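Side-chain contacts in E1 (Kluyveromyces marxianus, PDB 3VX6), which activates the ubiquitin-like proteins Atg12 and Atg8 for conjugation as the E1-like enzyme of autophagy and of cytoplasm-to-vacuole transport: residues F24-L27 / S28-L32; Q52-N56 / V57-S61; I60-R63 / D64-Q68; N87-E90 / L91-C95. One frame throughout, in Å; residues are numbered along the deposited sequence.

Contact 1 (F24-L27 / S28-L32); sequences FHEL and SRLKL
Glu26 and Arg29 form a salt bridge one turn apart on helix 21-33. Arg29 NH1 donates to Glu26 OE1 at 3.2 Å, with an angle of 163° at the hydrogen. The oxygen lies close to the guanidinium plane and is met on its anti side. The two side chains cross at about a right angle, and their flat groups are turned 65° apart. Glu26 CG is anti to the backbone N (chi1 -179°), and the bend at chi2 swings the carboxylate toward Arg29 and Leu30. A glutamine here would probably leave Arg29 without its charged mate in this helix.

Packing accompanies the bridge. Leu30 CG lies 3.8 Å from the carboxylate oxygen Glu26 OE2. The backbone of His25 and the start of Glu26 pack over one face of the Arg29 guanidinium.

Backbone bonds run from Ser28, Arg29, Leu30 and Lys31 N to the carbonyl four residues back. Leu30 N to Glu26 O measures 2.6 Å and is almost straight. Ser28 OG also lies by Phe24 O, but the spacing is too short to be trusted.

Phe24 and Leu27 pack on Met125 and Ser127 of strand 123-130, while Glu26 and Leu30 touch Phe67. This is an alpha-helix with buried Phe24 and Leu27 on the sheet side and an i to i+3 salt bridge away from them.

Contact 2 (Q52-N56 / V57-S61); sequences QFTSN and VLAIS
Phe53 lays one face of its ring over the backbone of Leu58. Leu58 CA stands 3.6 Å from the ring centroid and only 5° off the ring normal, a CH-pi contact centred on the face. Leu58 N also lies over this face. The Leu58 side chain crosses the ring obliquely and brings CD1 to 3.7 Å from Phe53 CE2. Phe53 CG is anti to its own carbonyl carbon (chi1 -85°), which swings the ring across to the returning chain. An alanine in place of Phe53 is likely to open a gap beside Leu58 and strip its CA of the aromatic surface.

Thr54 and Val57 are joined by their backbones. They form a single antiparallel hydrogen-bonded pair that closes a type I' turn through Ser55 and Asn56. Thr54 N donates to Val57 O at 3.3 Å. Val57 N returns a bond to Thr54 O at 3.1 Å, approaching from above the carbonyl plane. Val57 CG2 sits 3.5 Å from Thr54 O, so one methyl branch flanks the turn. Farther from the turn, water 1 bridges the two arms. It donates to Gln52 O at 3.0 Å and accepts from Ala59 N.

The hairpin-like turn leads into strand 59-62, which pairs in parallel with strand 16-19. Leu58 and Ile60 make backbone bonds to Gln16. The Phe53 ring also stacks with His206, and Leu58 touches Phe204. The turn thus packs between strand 16-19 and the loop that follows strand 198-202.

Contact 3 (I60-R63 / D64-Q68); sequences ISLR and DDSFQ
Ser66 OG is anti to its own carbonyl carbon (chi1 -71°), which turns it back toward Leu62 and Arg63. Asp65 takes the opposite sense of rotation. Its CG lies between the backbone N and the carbonyl carbon (chi1 61°), and this brings the carboxylate alongside Arg63. The Arg63 chain is extended from CG to NE. It lies side by side with Asp65 and points the same way.

The ionic contact between them is loose. Arg63 NE stands 3.9 Å from Asp65 OD1, a long salt bridge. The oxygen meets the guanidinium at its edge, near the plane, and the two flat groups are turned 34° apart. Ser61 CB packs over one face of the guanidinium, offset toward its rim.

Two polar links, neither of them secure, cross the bend. Arg63 N donates to Ser66 OG at 3.0 Å, with an angle of 136° at the hydrogen, though the position of OG is less certain. Ser66 N returns a weak bond of 3.4 Å to Arg63 O. Leu62 packs beside them, with CD2 at 3.5 Å from Ser66 CB.

Leu62 ends strand 59-62 and reaches Phe123 and Met125 of strand 123-130. Beyond the turn, the Phe67 ring stacks with Phe23.

The chemistry is unequal across this turn. Ser66 is buried, and its hydroxyl probably gives the Arg63 backbone N a partner just where the strand ends. The Arg63 and Asp65 side chains are exposed, so their long ion pair is probably screened by solvent and adds little.

Contact 4 (N87-E90 / L91-C95); sequences NTIE and LFKNC
Thr88 and Leu91 meet at the start of helix 89-94. Thr88 is the N-cap residue, with extended backbone angles (phi -134°, psi 151°), and the chain turns helical at Ile89. Phe92 N donates to Thr88 O at 3.0 Å. Lys93 and Asn94 N bond likewise to Ile89 O and Glu90 O, and Cys95 is the first residue to leave helical angles.

The cap itself is made by a side chain. Thr88 OG1 accepts from Leu91 N at 2.9 Å, with an angle of 163° at the hydrogen. This gives a partner to an amide of the first turn. The Leu91 side chain lies beside the cap, with CG near Thr88 OG1. Its CD1 approaches Asn87 OD1, while Asn87 ND2 bonds to Leu37 O.

Ile89 and Lys93 cross obliquely one turn apart. The Lys93 chain is extended beyond CG and carries its aliphatic part past Ile89. Lys93 CE comes to 3.8 Å from Ile89 CD1.

Phe92 has CG anti to the backbone N, which directs the ring away from Asn87-Glu90. It packs on Phe86 of strand 78-86, Ile126 and Phe128 of strand 123-130 and Tyr137 of strand 135-144. Lys97, at the start of helix 97-114, makes a cation-pi contact with the ring. The short helix therefore lies against the sheet that holds strands 78-86, 123-130 and 135-144, directly after strand 78-86.

How the contacts relate
Contacts 1 and 3 touch, their centres about 12 Å apart. Leu30 CD1 comes to 3.2 Å from Phe67 CG, and Glu26 CG lies 3.4 Å from Phe67 CD2. The turn after strand 59-62 thus packs on helix 21-33. A long, weak ion pair between Arg29 and Asp64 also spans the two. Contacts 2 and 3 share Ile60 and Ser61 and lie at the two ends of strand 59-62; the centres of the two contacts are about 14 Å apart. Contact 4 touches none of the others. Its nearest atoms lie about 4 Å from contact 1, and both helices pack against strands 78-86 and 123-130.

Contact 1 (F24-L27 / S28-L32)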
# COMPACT_ATOMS: atom_id res chain seq x y z
N PHE A 24 11.50 -16.38 3.34
CA PHE A 24 11.95 -17.17 2.21
C PHE A 24 12.10 -18.60 2.65
O PHE A 24 12.05 -19.52 1.83
CB PHE A 24 13.27 -16.64 1.68
CG PHE A 24 13.11 -15.42 0.85
CD1 PHE A 24 13.72 -14.23 1.22
CD2 PHE A 24 12.30 -15.44 -0.28
CE1 PHE A 24 13.52 -13.08 0.48
CE2 PHE A 24 12.09 -14.31 -1.02
CZ PHE A 24 12.70 -13.13 -0.65
N HIS A 25 12.29 -18.79 3.95
CA HIS A 25 12.39 -20.12 4.49
C HIS A 25 10.97 -20.64 4.37
O HIS A 25 10.75 -21.75 3.90
CB HIS A 25 12.82 -20.08 5.95
CG HIS A 25 14.30 -20.26 6.15
ND1 HIS A 25 15.24 -19.50 5.50
CD2 HIS A 25 14.99 -21.11 6.95
CE1 HIS A 25 16.45 -19.86 5.88
NE2 HIS A 25 16.33 -20.84 6.76
N GLU A 26 10.01 -19.82 4.76
CA GLU A 26 8.61 -20.20 4.68
C GLU A 26 8.18 -20.27 3.22
O GLU A 26 7.43 -21.16 2.84
CB GLU A 26 7.74 -19.20 5.46
CG GLU A 26 6.24 -19.52 5.46
CD GLU A 26 5.89 -20.85 6.11
OE1 GLU A 26 6.80 -21.55 6.61
OE2 GLU A 26 4.69 -21.21 6.12
N LEU A 27 8.66 -19.33 2.41
CA LEU A 27 8.30 -19.34 1.00
C LEU A 27 8.82 -20.65 0.46
O LEU A 27 8.12 -21.35 -0.26
CB LEU A 27 8.96 -18.18 0.24
CG LEU A 27 8.79 -18.21 -1.29
CD1 LEU A 27 7.32 -18.33 -1.64
CD2 LEU A 27 9.38 -16.96 -1.89
N SER A 28 10.05 -20.98 0.83
CA SER A 28 10.66 -22.22 0.39
C SER A 28 9.76 -23.36 0.82
O SER A 28 9.35 -24.18 0.00
CB SER A 28 12.04 -22.39 1.03
OG SER A 28 12.94 -21.40 0.57
N ARG A 29 9.43 -23.40 2.11
CA ARG A 29 8.56 -24.44 2.64
C ARG A 29 7.28 -24.49 1.82
O ARG A 29 6.92 -25.54 1.27
CB ARG A 29 8.25 -24.17 4.12
CG ARG A 29 9.48 -24.21 5.04
CD ARG A 29 9.26 -23.40 6.31
NE ARG A 29 10.52 -22.93 6.88
CZ ARG A 29 10.65 -21.89 7.71
NH1 ARG A 29 9.57 -21.21 8.08
NH2 ARG A 29 11.85 -21.54 8.16
N LEU A 30 6.60 -23.36 1.71
CA LEU A 30 5.35 -23.30 0.95
C LEU A 30 5.52 -23.68 -0.51
O LEU A 30 4.67 -24.36 -1.08
CB LEU A 30 4.73 -21.91 1.06
CG LEU A 30 4.03 -21.59 2.39
CD1 LEU A 30 3.60 -20.15 2.37
CD2 LEU A 30 2.84 -22.50 2.60
N LYS A 31 6.62 -23.23 -1.12
CA LYS A 31 6.87 -23.55 -2.52
C LYS A 31 7.24 -25.02 -2.61
O LYS A 31 7.29 -25.60 -3.69
CB LYS A 31 8.03 -22.72 -3.09
CG LYS A 31 8.29 -23.01 -4.57
CD LYS A 31 9.53 -22.31 -5.08
CE LYS A 31 9.74 -22.63 -6.56
NZ LYS A 31 10.98 -22.00 -7.09
N LEU A 32 7.50 -25.62 -1.45
CA LEU A 32 7.86 -27.02 -1.37
C LEU A 32 6.71 -27.89 -0.88
O LEU A 32 6.77 -29.10 -1.05
CB LEU A 32 9.06 -27.23 -0.46
CG LEU A 32 10.41 -26.76 -1.00
CD1 LEU A 32 11.48 -27.08 0.03
CD2 LEU A 32 10.71 -27.44 -2.33

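Contact 2 (Q52-N56 / V57-S61)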
# COMPACT_ATOMS: atom_id res chain seq x y z
N GLN A 52 5.30 1.43 15.54
CA GLN A 52 6.73 1.49 15.29
C GLN A 52 7.07 1.31 13.82
O GLN A 52 7.07 0.19 13.31
CB GLN A 52 7.44 0.42 16.13
CG GLN A 52 8.53 0.96 17.06
CD GLN A 52 9.67 1.60 16.30
OE1 GLN A 52 9.48 2.59 15.57
NE2 GLN A 52 10.88 1.05 16.46
N PHE A 53 7.35 2.41 13.14
CA PHE A 53 7.72 2.34 11.72
C PHE A 53 9.21 2.11 11.59
O PHE A 53 9.93 2.05 12.59
CB PHE A 53 7.34 3.63 10.98
CG PHE A 53 5.92 3.67 10.49
CD1 PHE A 53 5.51 4.64 9.58
CD2 PHE A 53 4.99 2.72 10.91
CE1 PHE A 53 4.20 4.66 9.11
CE2 PHE A 53 3.68 2.74 10.44
CZ PHE A 53 3.28 3.71 9.54
N THR A 54 9.67 1.95 10.35
CA THR A 54 11.08 1.74 10.06
C THR A 54 11.47 2.79 9.05
O THR A 54 10.87 2.87 7.97
CB THR A 54 11.35 0.37 9.42
OG1 THR A 54 12.74 0.29 9.05
CG2 THR A 54 10.50 0.19 8.16
N SER A 55 12.48 3.58 9.38
CA SER A 55 12.91 4.65 8.49
C SER A 55 11.70 5.49 8.04
O SER A 55 11.59 5.86 6.88
CB SER A 55 13.64 4.08 7.27
OG SER A 55 14.92 3.59 7.64
N ASN A 56 10.79 5.74 8.98
CA ASN A 56 9.62 6.58 8.72
C ASN A 56 8.53 6.08 7.79
O ASN A 56 7.51 6.75 7.63
CB ASN A 56 10.08 7.95 8.22
CG ASN A 56 10.92 8.67 9.23
OD1 ASN A 56 10.46 8.93 10.35
ND2 ASN A 56 12.16 9.00 8.86
N VAL A 57 8.73 4.94 7.15
CA VAL A 57 7.68 4.43 6.29
C VAL A 57 7.16 3.15 6.90
O VAL A 57 7.87 2.48 7.66
CB VAL A 57 8.17 4.16 4.84
CG1 VAL A 57 8.53 5.47 4.17
CG2 VAL A 57 9.35 3.21 4.84
N LEU A 58 5.92 2.82 6.58
CA LEU A 58 5.32 1.61 7.10
C LEU A 58 6.32 0.52 6.84
O LEU A 58 6.98 0.50 5.80
CB LEU A 58 4.02 1.29 6.36
CG LEU A 58 3.44 -0.08 6.72
CD1 LEU A 58 2.93 -0.03 8.15
CD2 LEU A 58 2.33 -0.43 5.76
N ALA A 59 6.45 -0.39 7.80
CA ALA A 59 7.37 -1.48 7.62
C ALA A 59 6.55 -2.68 7.28
O ALA A 59 5.68 -3.09 8.05
CB ALA A 59 8.15 -1.74 8.90
N ILE A 60 6.79 -3.21 6.09
CA ILE A 60 6.11 -4.41 5.67
C ILE A 60 7.09 -5.47 6.17
O ILE A 60 8.13 -5.71 5.55
CB ILE A 60 5.96 -4.52 4.12
CG1 ILE A 60 4.91 -3.51 3.61
CG2 ILE A 60 5.60 -5.95 3.71
CD1 ILE A 60 3.52 -3.76 4.13
N SER A 61 6.80 -6.06 7.32
CA SER A 61 7.67 -7.09 7.85
C SER A 61 7.12 -8.46 7.51
O SER A 61 6.12 -8.93 8.06
CB SER A 61 7.84 -6.94 9.36
OG SER A 61 8.88 -6.03 9.63
O HOH W 1 5.95 -0.62 10.70

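Contact 3 (I60-R63 / D64-Q68)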
# COMPACT_ATOMS: atom_id res chain seq x y z
N ILE A 60 6.79 -3.21 6.09
CA ILE A 60 6.11 -4.41 5.67
C ILE A 60 7.09 -5.47 6.17
O ILE A 60 8.13 -5.71 5.55
CB ILE A 60 5.96 -4.52 4.12
CG1 ILE A 60 4.91 -3.51 3.61
CG2 ILE A 60 5.60 -5.95 3.71
CD1 ILE A 60 3.52 -3.76 4.13
N SER A 61 6.80 -6.06 7.32
CA SER A 61 7.67 -7.09 7.85
C SER A 61 7.12 -8.46 7.51
O SER A 61 6.12 -8.93 8.06
CB SER A 61 7.84 -6.94 9.36
OG SER A 61 8.88 -6.03 9.63
N LEU A 62 7.79 -9.09 6.55
CA LEU A 62 7.41 -10.39 6.07
C LEU A 62 8.29 -11.42 6.74
O LEU A 62 9.47 -11.53 6.44
CB LEU A 62 7.57 -10.44 4.55
CG LEU A 62 6.72 -9.45 3.76
CD1 LEU A 62 6.98 -9.62 2.28
CD2 LEU A 62 5.27 -9.69 4.08
N ARG A 63 7.70 -12.16 7.67
CA ARG A 63 8.42 -13.20 8.38
C ARG A 63 7.78 -14.46 7.82
O ARG A 63 7.14 -14.42 6.78
CB ARG A 63 8.14 -13.11 9.88
CG ARG A 63 8.04 -11.68 10.40
CD ARG A 63 7.54 -11.63 11.85
NE ARG A 63 7.16 -10.28 12.26
CZ ARG A 63 7.97 -9.22 12.25
NH1 ARG A 63 9.23 -9.33 11.83
NH2 ARG A 63 7.53 -8.03 12.66
N ASP A 64 7.93 -15.57 8.53
CA ASP A 64 7.33 -16.81 8.07
C ASP A 64 5.82 -16.77 8.26
O ASP A 64 5.08 -17.47 7.57
CB ASP A 64 7.95 -18.00 8.82
CG ASP A 64 8.28 -17.69 10.27
OD1 ASP A 64 8.97 -18.51 10.90
OD2 ASP A 64 7.85 -16.63 10.78
N ASP A 65 5.36 -15.92 9.18
CA ASP A 65 3.92 -15.80 9.45
C ASP A 65 3.17 -14.98 8.39
O ASP A 65 1.95 -15.09 8.27
CB ASP A 65 3.69 -15.18 10.84
CG ASP A 65 4.28 -13.78 10.96
OD1 ASP A 65 5.50 -13.66 11.26
OD2 ASP A 65 3.52 -12.81 10.74
N SER A 66 3.90 -14.18 7.63
CA SER A 66 3.29 -13.35 6.60
C SER A 66 2.44 -14.09 5.58
O SER A 66 1.81 -13.47 4.72
CB SER A 66 4.38 -12.56 5.87
OG SER A 66 4.90 -11.56 6.73
N PHE A 67 2.40 -15.41 5.69
CA PHE A 67 1.61 -16.18 4.74
C PHE A 67 0.28 -16.62 5.31
O PHE A 67 -0.63 -16.98 4.57
CB PHE A 67 2.41 -17.39 4.28
CG PHE A 67 3.50 -17.05 3.32
CD1 PHE A 67 3.21 -16.82 1.98
CD2 PHE A 67 4.81 -16.95 3.75
CE1 PHE A 67 4.21 -16.50 1.08
CE2 PHE A 67 5.82 -16.63 2.86
CZ PHE A 67 5.52 -16.40 1.52
N GLN A 68 0.17 -16.56 6.63
CA GLN A 68 -1.07 -16.96 7.28
C GLN A 68 -1.93 -15.75 7.63
O GLN A 68 -1.44 -14.74 8.14
CB GLN A 68 -0.77 -17.76 8.56
CG GLN A 68 -1.91 -18.68 9.00
CD GLN A 68 -2.21 -19.81 7.99
OE1 GLN A 68 -2.50 -19.55 6.81
NE2 GLN A 68 -2.15 -21.05 8.45

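Contact 4 (N87-E90 / L91-C95)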
# COMPACT_ATOMS: atom_id res chain seq x y z
N ASN A 87 9.19 -19.04 -11.13
CA ASN A 87 9.88 -20.32 -11.03
C ASN A 87 11.29 -20.28 -11.59
O ASN A 87 12.11 -21.14 -11.26
CB ASN A 87 9.06 -21.42 -11.72
CG ASN A 87 8.46 -20.97 -13.06
OD1 ASN A 87 8.55 -19.79 -13.44
ND2 ASN A 87 7.84 -21.91 -13.76
N THR A 88 11.59 -19.30 -12.42
CA THR A 88 12.93 -19.21 -12.97
C THR A 88 13.44 -17.79 -12.87
O THR A 88 12.65 -16.84 -12.89
CB THR A 88 12.97 -19.65 -14.46
OG1 THR A 88 12.80 -18.51 -15.32
CG2 THR A 88 11.88 -20.66 -14.75
N ILE A 89 14.76 -17.65 -12.75
CA ILE A 89 15.39 -16.34 -12.64
C ILE A 89 15.13 -15.50 -13.89
O ILE A 89 14.97 -14.29 -13.81
CB ILE A 89 16.93 -16.48 -12.45
CG1 ILE A 89 17.56 -15.13 -12.12
CG2 ILE A 89 17.58 -17.01 -13.72
CD1 ILE A 89 17.35 -14.67 -10.70
N GLU A 90 15.08 -16.15 -15.05
CA GLU A 90 14.83 -15.45 -16.30
C GLU A 90 13.41 -14.91 -16.36
O GLU A 90 13.19 -13.79 -16.82
CB GLU A 90 15.10 -16.36 -17.50
CG GLU A 90 16.55 -16.77 -17.65
CD GLU A 90 16.86 -18.13 -17.04
OE1 GLU A 90 16.25 -18.51 -16.01
OE2 GLU A 90 17.74 -18.83 -17.59
N LEU A 91 12.45 -15.70 -15.88
CA LEU A 91 11.06 -15.26 -15.86
C LEU A 91 10.93 -14.08 -14.92
O LEU A 91 10.17 -13.14 -15.16
CB LEU A 91 10.16 -16.41 -15.42
CG LEU A 91 9.96 -17.36 -16.59
CD1 LEU A 91 8.92 -18.43 -16.28
CD2 LEU A 91 9.53 -16.52 -17.79
N PHE A 92 11.69 -14.15 -13.84
CA PHE A 92 11.72 -13.09 -12.84
C PHE A 92 12.37 -11.87 -13.49
O PHE A 92 11.84 -10.77 -13.41
CB PHE A 92 12.54 -13.55 -11.63
CG PHE A 92 12.67 -12.52 -10.57
CD1 PHE A 92 11.64 -12.30 -9.65
CD2 PHE A 92 13.82 -11.74 -10.48
CE1 PHE A 92 11.75 -11.33 -8.66
CE2 PHE A 92 13.94 -10.77 -9.50
CZ PHE A 92 12.90 -10.56 -8.58
N LYS A 93 13.51 -12.06 -14.14
CA LYS A 93 14.18 -10.95 -14.79
C LYS A 93 13.38 -10.39 -15.96
O LYS A 93 13.31 -9.18 -16.16
CB LYS A 93 15.57 -11.37 -15.27
CG LYS A 93 16.48 -11.75 -14.13
CD LYS A 93 17.91 -11.95 -14.57
CE LYS A 93 18.76 -12.37 -13.37
NZ LYS A 93 20.24 -12.22 -13.58
N ASN A 94 12.75 -11.27 -16.73
CA ASN A 94 11.97 -10.84 -17.87
C ASN A 94 10.57 -10.35 -17.52
O ASN A 94 9.91 -9.69 -18.34
CB ASN A 94 11.87 -11.95 -18.91
CG ASN A 94 13.21 -12.38 -19.42
OD1 ASN A 94 14.14 -11.57 -19.53
ND2 ASN A 94 13.33 -13.66 -19.75
N CYS A 95 10.10 -10.68 -16.32
CA CYS A 95 8.77 -10.23 -15.93
C CYS A 95 8.62 -8.76 -16.27
O CYS A 95 9.38 -7.93 -15.77
CB CYS A 95 8.54 -10.41 -14.43
SG CYS A 95 7.08 -9.49 -13.86